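Local coordinates for protein 5-cytosine DNA methyltransferase (Entamoeba histolytica, PDB 3QV2) that probably methylates carbon 5 of cytosine in DNA or tRNA, as a Dnmt2-type enzyme that uses S-adenosyl-L-methionine as methyl donor, at residues 199-210 with 271-282. Numbering follows the deposited sequence.
With SO4 (sulfate ion), chain E.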
# COMPACT_ATOMS: atom_id res chain seq x y z
N TYR A 199 -10.10 15.65 1.21
CA TYR A 199 -9.33 14.99 0.16
C TYR A 199 -9.87 15.26 -1.24
O TYR A 199 -9.29 14.82 -2.23
CB TYR A 199 -9.28 13.48 0.42
CG TYR A 199 -8.82 13.11 1.82
CD1 TYR A 199 -9.71 13.06 2.88
CD2 TYR A 199 -7.48 12.81 2.07
CE1 TYR A 199 -9.30 12.72 4.15
CE2 TYR A 199 -7.06 12.48 3.34
CZ TYR A 199 -7.97 12.43 4.38
OH TYR A 199 -7.56 12.10 5.65
N LEU A 200 -10.99 15.98 -1.31
CA LEU A 200 -11.67 16.20 -2.58
C LEU A 200 -11.02 17.31 -3.41
O LEU A 200 -10.76 18.40 -2.90
CB LEU A 200 -13.13 16.56 -2.33
CG LEU A 200 -13.96 15.54 -1.57
CD1 LEU A 200 -15.34 16.10 -1.23
CD2 LEU A 200 -14.09 14.25 -2.37
N ASP A 201 -10.76 17.03 -4.68
CA ASP A 201 -10.43 18.08 -5.63
C ASP A 201 -11.65 18.99 -5.76
O ASP A 201 -12.77 18.58 -5.45
CB ASP A 201 -10.07 17.50 -7.00
CG ASP A 201 -8.92 16.53 -6.93
OD1 ASP A 201 -8.14 16.57 -5.96
OD2 ASP A 201 -8.78 15.72 -7.87
N ASN A 202 -11.44 20.22 -6.21
CA ASN A 202 -12.52 21.21 -6.17
C ASN A 202 -13.10 21.62 -7.53
O ASN A 202 -14.01 22.44 -7.58
CB ASN A 202 -12.09 22.44 -5.37
CG ASN A 202 -10.77 23.01 -5.85
OD1 ASN A 202 -9.74 22.84 -5.21
ND2 ASN A 202 -10.80 23.69 -6.99
N ASN A 203 -12.58 21.05 -8.61
CA ASN A 203 -13.11 21.36 -9.94
C ASN A 203 -12.99 20.18 -10.90
O ASN A 203 -12.48 20.33 -12.02
CB ASN A 203 -12.40 22.58 -10.52
CG ASN A 203 -10.93 22.34 -10.78
OD1 ASN A 203 -10.29 21.53 -10.10
ND2 ASN A 203 -10.38 23.03 -11.76
N VAL A 204 -13.48 19.02 -10.47
CA VAL A 204 -13.35 17.79 -11.25
C VAL A 204 -14.04 17.87 -12.61
O VAL A 204 -15.20 18.28 -12.71
CB VAL A 204 -13.91 16.58 -10.48
CG1 VAL A 204 -13.57 15.27 -11.18
CG2 VAL A 204 -13.36 16.58 -9.05
N ASN A 205 -13.32 17.50 -13.66
CA ASN A 205 -13.89 17.43 -15.00
C ASN A 205 -15.06 16.45 -15.02
O ASN A 205 -15.07 15.47 -14.28
CB ASN A 205 -12.82 17.00 -16.00
CG ASN A 205 -13.27 17.14 -17.44
OD1 ASN A 205 -14.01 16.30 -17.95
ND2 ASN A 205 -12.82 18.20 -18.10
N GLU A 206 -16.05 16.71 -15.87
CA GLU A 206 -17.24 15.87 -15.92
C GLU A 206 -16.93 14.47 -16.46
O GLU A 206 -17.76 13.57 -16.39
CB GLU A 206 -18.34 16.51 -16.78
CG GLU A 206 -18.13 16.36 -18.27
CD GLU A 206 -19.44 16.22 -19.03
OE1 GLU A 206 -20.40 15.63 -18.47
OE2 GLU A 206 -19.52 16.70 -20.18
N SER A 207 -15.72 14.29 -16.98
CA SER A 207 -15.31 13.01 -17.54
C SER A 207 -15.14 11.95 -16.46
O SER A 207 -14.81 10.80 -16.75
CB SER A 207 -14.01 13.15 -18.34
OG SER A 207 -12.93 13.51 -17.49
N TYR A 208 -15.37 12.35 -15.21
CA TYR A 208 -15.22 11.44 -14.08
C TYR A 208 -16.57 10.97 -13.53
O TYR A 208 -16.63 10.00 -12.77
CB TYR A 208 -14.39 12.08 -12.97
CG TYR A 208 -12.90 12.10 -13.24
CD1 TYR A 208 -12.26 13.26 -13.67
CD2 TYR A 208 -12.13 10.96 -13.06
CE1 TYR A 208 -10.90 13.28 -13.92
CE2 TYR A 208 -10.77 10.97 -13.31
CZ TYR A 208 -10.16 12.13 -13.74
OH TYR A 208 -8.81 12.14 -13.98
N SER A 209 -17.63 11.66 -13.91
CA SER A 209 -18.97 11.31 -13.45
C SER A 209 -19.44 9.99 -14.07
O SER A 209 -19.12 9.68 -15.21
CB SER A 209 -19.97 12.43 -13.77
OG SER A 209 -19.96 12.76 -15.15
N ILE A 210 -20.20 9.22 -13.29
CA ILE A 210 -20.71 7.94 -13.75
C ILE A 210 -21.70 8.12 -14.90
O ILE A 210 -22.67 8.87 -14.76
CB ILE A 210 -21.42 7.17 -12.62
CG1 ILE A 210 -20.71 7.41 -11.28
CG2 ILE A 210 -21.49 5.69 -12.94
CD1 ILE A 210 -19.32 6.83 -11.21
N LEU A 271 -23.21 11.79 -9.39
CA LEU A 271 -22.24 10.80 -8.95
C LEU A 271 -21.01 10.79 -9.85
O LEU A 271 -21.12 10.95 -11.07
CB LEU A 271 -22.87 9.41 -8.92
CG LEU A 271 -24.11 9.26 -8.04
CD1 LEU A 271 -24.65 7.84 -8.10
CD2 LEU A 271 -23.81 9.66 -6.60
N ARG A 272 -19.84 10.60 -9.25
CA ARG A 272 -18.59 10.52 -10.00
C ARG A 272 -17.59 9.63 -9.28
O ARG A 272 -17.67 9.44 -8.07
CB ARG A 272 -17.98 11.91 -10.20
CG ARG A 272 -17.47 12.56 -8.92
CD ARG A 272 -16.64 13.80 -9.22
NE ARG A 272 -16.27 14.51 -8.01
CZ ARG A 272 -15.14 14.30 -7.33
NH1 ARG A 272 -14.27 13.40 -7.75
NH2 ARG A 272 -14.89 15.00 -6.23
N TYR A 273 -16.64 9.08 -10.03
CA TYR A 273 -15.53 8.36 -9.42
C TYR A 273 -14.61 9.36 -8.76
O TYR A 273 -14.55 10.53 -9.16
CB TYR A 273 -14.74 7.58 -10.47
CG TYR A 273 -15.55 6.60 -11.29
CD1 TYR A 273 -15.97 5.39 -10.75
CD2 TYR A 273 -15.87 6.88 -12.61
CE1 TYR A 273 -16.71 4.49 -11.50
CE2 TYR A 273 -16.61 5.99 -13.37
CZ TYR A 273 -17.02 4.80 -12.81
OH TYR A 273 -17.75 3.91 -13.56
N PHE A 274 -13.89 8.92 -7.74
CA PHE A 274 -12.81 9.73 -7.19
C PHE A 274 -11.68 9.76 -8.21
O PHE A 274 -11.42 8.77 -8.89
CB PHE A 274 -12.30 9.14 -5.87
CG PHE A 274 -13.28 9.26 -4.73
CD1 PHE A 274 -13.37 10.45 -4.02
CD2 PHE A 274 -14.08 8.20 -4.36
CE1 PHE A 274 -14.26 10.57 -2.97
CE2 PHE A 274 -14.97 8.32 -3.31
CZ PHE A 274 -15.06 9.51 -2.61
N THR A 275 -11.03 10.91 -8.34
CA THR A 275 -9.92 11.05 -9.29
C THR A 275 -8.67 10.37 -8.75
O THR A 275 -8.57 10.12 -7.55
CB THR A 275 -9.60 12.53 -9.56
OG1 THR A 275 -8.96 13.10 -8.41
CG2 THR A 275 -10.87 13.31 -9.87
N PRO A 276 -7.71 10.07 -9.64
CA PRO A 276 -6.45 9.48 -9.20
C PRO A 276 -5.79 10.33 -8.11
O PRO A 276 -5.28 9.80 -7.13
CB PRO A 276 -5.60 9.50 -10.47
CG PRO A 276 -6.58 9.45 -11.58
CD PRO A 276 -7.78 10.22 -11.10
N ASN A 277 -5.82 11.64 -8.30
CA ASN A 277 -5.21 12.58 -7.37
C ASN A 277 -5.87 12.52 -5.99
O ASN A 277 -5.21 12.71 -4.97
CB ASN A 277 -5.26 14.00 -7.93
CG ASN A 277 -4.39 14.97 -7.15
OD1 ASN A 277 -4.89 15.81 -6.41
ND2 ASN A 277 -3.08 14.85 -7.32
N GLU A 278 -7.17 12.27 -5.98
CA GLU A 278 -7.92 12.17 -4.72
C GLU A 278 -7.55 10.91 -3.94
O GLU A 278 -7.39 10.96 -2.72
CB GLU A 278 -9.43 12.23 -4.99
CG GLU A 278 -9.91 13.60 -5.44
CD GLU A 278 -11.39 13.62 -5.78
OE1 GLU A 278 -11.91 12.58 -6.24
OE2 GLU A 278 -12.03 14.67 -5.57
N ILE A 279 -7.43 9.79 -4.65
CA ILE A 279 -6.99 8.55 -4.02
C ILE A 279 -5.58 8.72 -3.47
O ILE A 279 -5.28 8.28 -2.37
CB ILE A 279 -6.99 7.39 -5.03
CG1 ILE A 279 -8.38 7.21 -5.65
CG2 ILE A 279 -6.53 6.10 -4.35
CD1 ILE A 279 -8.45 6.08 -6.65
N LYS A 280 -4.74 9.38 -4.26
CA LYS A 280 -3.36 9.65 -3.87
C LYS A 280 -3.30 10.39 -2.53
O LYS A 280 -2.47 10.09 -1.68
CB LYS A 280 -2.65 10.45 -4.96
CG LYS A 280 -1.16 10.68 -4.72
CD LYS A 280 -0.91 11.95 -3.93
CE LYS A 280 -1.46 13.16 -4.66
NZ LYS A 280 -1.03 14.42 -3.99
N LYS A 281 -4.19 11.36 -2.36
CA LYS A 281 -4.27 12.11 -1.11
C LYS A 281 -4.82 11.26 0.03
O LYS A 281 -4.36 11.37 1.17
CB LYS A 281 -5.10 13.38 -1.29
CG LYS A 281 -4.37 14.50 -2.03
CD LYS A 281 -5.25 15.73 -2.20
CE LYS A 281 -6.36 15.49 -3.19
NZ LYS A 281 -7.17 16.72 -3.43
N ILE A 282 -5.80 10.42 -0.27
CA ILE A 282 -6.40 9.55 0.74
C ILE A 282 -5.39 8.53 1.25
O ILE A 282 -5.41 8.16 2.43
CB ILE A 282 -7.64 8.83 0.20
CG1 ILE A 282 -8.75 9.84 -0.14
CG2 ILE A 282 -8.15 7.82 1.21
CD1 ILE A 282 -10.02 9.20 -0.65
S SO4 E . -4.54 19.64 -4.38
O1 SO4 E . -5.26 18.97 -5.45
O2 SO4 E . -5.14 19.26 -3.09
O3 SO4 E . -3.13 19.26 -4.43
O4 SO4 E . -4.59 21.10 -4.52
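Val204 sets CG2 over the centre of one face of the Arg272 guanidinium, 3.4 Å from CZ, with the Glu278 carboxylate at the edge. Two more methyls cover ring faces: Thr275 CG2 stands over the middle of the Tyr208 ring, and Ile210 CD1 sits 3.4 Å from the centroid of the Tyr273 ring, both CH-pi contacts. Leu200 CD2 meets the Phe274 ring at its edge; Lys281 O lies at the edge of the Tyr199 ring, near its plane, while Tyr199 CB packs on Ile282 CG1. Arg272 grips Glu278 end-on, NH1 to OE1 and NH2 to OE2. Each carboxylate oxygen takes a second donor: OE1 the backbone N of Thr275, and OE2, on its anti lone pair, Asp201 N at 2.8 Å. Four bonds thus hold the Glu278 carboxylate, and the one from Asp201 N ties the 199-210 loop to the ion pair. Thr275 is the N-cap of helix 276-282; with chi1 72°, OG1 lies between its backbone N and carbonyl carbon, where it accepts from Glu278 N, completing a capping box, and donates to Asp201 OD2 (2.7 Å) from above the carboxylate plane. Asp201 OD1 forms a salt bridge with Lys281 NZ (2.7 Å), which also bonds a sulfate. Tyr273 N to Tyr208 O (2.9 Å) and Ile210 N to Leu271 O make the single beta bridge between Ser209 and Arg272. Capping box and buried ion pair fasten the loop between strand 172-178 and helix 212-218 to the start of helix 276-282, whose Pro276 side chain lies about 13 Å from the bound S-adenosyl-L-homocysteine. Arg272 pairs through its backbone with Tyr250 of strand 249-251, Tyr208 and Pro276 pack on Tyr302 of helix 298-306, and Ile210 and Tyr273 reach helix 212-218.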